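Local coordinates for NikO protein (Streptomyces tendae, PDB 4FQD) that is an enolpyruvyl transferase essential in nikkomycin biosynthesis, related to the MurA enzymes that add enolpyruvyl to UDP-N-acetylglucosamine, at residues Pro50-Asn55 with Asp82-Val87. The protein carries 4 engineered substitutions. Residues are numbered along the deposited sequence; the frame is centred on the assembly and turned at random.
Sequences PVRIEN and DETFTV. Engineered in segment 50-55: Arg52 (natural residue Pro).
The guanidinium of Arg52, an engineered residue, turns its edge to Thr84 and Asp82, with Thr84 CG2 3.5 Å from Arg52 NE, while Glu54 OE2 lies over the centre of one face, a long pairing of charges only, since no N-H points at that oxygen. The Phe85 ring carries Val87 CG1 on one face, offset toward the rim. Arg52, Glu54, Thr84, Phe85 and Val87 lie on an antiparallel strand pair, with Asp82 in the turn ahead of it, inside a four-stranded mixed sheet of the beta/alpha inverse barrel: strand 75-79 flanks 84-88, and strand 257-260 flanks 50-54. Beta-branched Val51, Ile53 and Val87 suit extended strands, and here they fill the face covered by helix 34-44. Ile53 CB meets Phe85 CB at 4.0 Å, but with CG anti to the backbone N (chi1 -163°) the ring leads away, toward Tyr78 and Cys56. Arg52, Thr84 and Thr86 occupy the more polar face, where the extended arginine chain lays its CG 3.6 Å from Thr84 CG2, and Arg52 NH2 and Asp82 OD2 form a long salt bridge of 4.0 Å. Two pairs of backbone bonds join Val51 to Val87 and Ile53 to Phe85. At the far end Asn55 ND2 is hydrogen-bonded to Leu261 O.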
loop_
_atom_site.group_PDB
_atom_site.type_symbol
_atom_site.label_atom_id
_atom_site.label_comp_id
_atom_site.label_asym_id
_atom_site.label_seq_id
_atom_site.Cartn_x
_atom_site.Cartn_y
_atom_site.Cartn_z
ATOM N N PRO A 50 20.768 -39.332 -1.112
ATOM C CA PRO A 50 20.215 -39.014 0.208
ATOM C C PRO A 50 20.367 -37.533 0.542
ATOM O O PRO A 50 21.411 -36.940 0.271
ATOM C CB PRO A 50 21.068 -39.862 1.158
ATOM C CG PRO A 50 22.348 -40.077 0.424
ATOM C CD PRO A 50 21.961 -40.192 -1.019
ATOM N N VAL A 51 19.324 -36.948 1.120
ATOM C CA VAL A 51 19.355 -35.546 1.516
ATOM C C VAL A 51 19.114 -35.406 3.015
ATOM O O VAL A 51 18.028 -35.711 3.509
ATOM C CB VAL A 51 18.304 -34.722 0.751
ATOM C CG1 VAL A 51 18.261 -33.292 1.274
ATOM C CG2 VAL A 51 18.601 -34.744 -0.739
ATOM N N ARG A 52 20.135 -34.952 3.734
ATOM C CA ARG A 52 20.022 -34.766 5.175
ATOM C C ARG A 52 19.582 -33.348 5.513
ATOM O O ARG A 52 20.293 -32.382 5.236
ATOM C CB ARG A 52 21.344 -35.089 5.872
ATOM C CG ARG A 52 21.259 -34.996 7.384
ATOM C CD ARG A 52 22.569 -35.358 8.057
ATOM N NE ARG A 52 22.425 -35.375 9.509
ATOM C CZ ARG A 52 23.424 -35.582 10.360
ATOM N NH1 ARG A 52 24.652 -35.789 9.904
ATOM N NH2 ARG A 52 23.195 -35.580 11.666
ATOM N N ILE A 53 18.407 -33.233 6.122
ATOM C CA ILE A 53 17.832 -31.932 6.436
ATOM C C ILE A 53 17.897 -31.640 7.931
ATOM O O ILE A 53 17.117 -32.183 8.713
ATOM C CB ILE A 53 16.367 -31.848 5.971
ATOM C CG1 ILE A 53 16.247 -32.283 4.509
ATOM C CG2 ILE A 53 15.829 -30.443 6.160
ATOM C CD1 ILE A 53 14.826 -32.303 3.992
ATOM N N GLU A 54 18.833 -30.783 8.324
ATOM C CA GLU A 54 18.963 -30.391 9.722
ATOM C C GLU A 54 18.034 -29.224 10.038
ATOM O O GLU A 54 17.550 -28.547 9.130
ATOM C CB GLU A 54 20.411 -30.026 10.050
ATOM C CG GLU A 54 21.406 -31.121 9.714
ATOM C CD GLU A 54 22.515 -31.231 10.740
ATOM O OE1 GLU A 54 22.352 -30.687 11.852
ATOM O OE2 GLU A 54 23.548 -31.863 10.434
ATOM N N ASN A 55 17.798 -28.998 11.328
ATOM C CA ASN A 55 16.849 -27.988 11.786
ATOM C C ASN A 55 15.486 -28.185 11.128
ATOM O O ASN A 55 14.868 -27.237 10.647
ATOM C CB ASN A 55 17.379 -26.572 11.526
ATOM C CG ASN A 55 16.582 -25.503 12.255
ATOM O OD1 ASN A 55 16.070 -25.733 13.351
ATOM N ND2 ASN A 55 16.464 -24.331 11.641
ATOM N N ASP A 82 17.462 -34.748 17.379
ATOM C CA ASP A 82 18.282 -33.668 16.839
ATOM C C ASP A 82 17.588 -32.968 15.674
ATOM O O ASP A 82 18.216 -32.208 14.937
ATOM C CB ASP A 82 19.664 -34.180 16.422
ATOM C CG ASP A 82 19.592 -35.285 15.391
ATOM O OD1 ASP A 82 18.555 -35.974 15.338
ATOM O OD2 ASP A 82 20.573 -35.468 14.639
ATOM N N GLU A 83 16.292 -33.231 15.526
ATOM C CA GLU A 83 15.462 -32.591 14.505
ATOM C C GLU A 83 16.054 -32.713 13.106
ATOM O O GLU A 83 16.225 -31.718 12.403
ATOM C CB GLU A 83 15.218 -31.121 14.857
ATOM C CG GLU A 83 14.618 -30.917 16.236
ATOM C CD GLU A 83 14.068 -29.520 16.433
ATOM O OE1 GLU A 83 14.863 -28.595 16.702
ATOM O OE2 GLU A 83 12.837 -29.348 16.320
ATOM N N THR A 84 16.364 -33.943 12.710
ATOM C CA THR A 84 16.994 -34.198 11.422
ATOM C C THR A 84 16.125 -35.086 10.539
ATOM O O THR A 84 15.722 -36.177 10.941
ATOM C CB THR A 84 18.376 -34.850 11.596
ATOM O OG1 THR A 84 19.229 -33.975 12.344
ATOM C CG2 THR A 84 19.007 -35.128 10.244
ATOM N N PHE A 85 15.839 -34.607 9.333
ATOM C CA PHE A 85 15.030 -35.350 8.379
ATOM C C PHE A 85 15.909 -35.865 7.247
ATOM O O PHE A 85 16.486 -35.080 6.494
ATOM C CB PHE A 85 13.931 -34.454 7.805
ATOM C CG PHE A 85 12.815 -35.207 7.138
ATOM C CD1 PHE A 85 12.587 -36.543 7.427
ATOM C CD2 PHE A 85 11.995 -34.577 6.217
ATOM C CE1 PHE A 85 11.560 -37.236 6.813
ATOM C CE2 PHE A 85 10.966 -35.264 5.597
ATOM C CZ PHE A 85 10.747 -36.594 5.896
ATOM N N THR A 86 16.012 -37.184 7.131
ATOM C CA THR A 86 16.809 -37.792 6.072
ATOM C C THR A 86 15.929 -38.532 5.068
ATOM O O THR A 86 15.232 -39.482 5.421
ATOM C CB THR A 86 17.860 -38.763 6.637
ATOM O OG1 THR A 86 18.744 -38.055 7.515
ATOM C CG2 THR A 86 18.669 -39.383 5.508
ATOM N N VAL A 87 15.966 -38.085 3.817
ATOM C CA VAL A 87 15.174 -38.698 2.758
ATOM C C VAL A 87 16.064 -39.188 1.620
ATOM O O VAL A 87 17.190 -38.719 1.453
ATOM C CB VAL A 87 14.135 -37.713 2.190
ATOM C CG1 VAL A 87 13.113 -37.339 3.256
ATOM C CG2 VAL A 87 14.826 -36.473 1.643
HETATM O O HOH W 1 17.056 -26.173 15.546
#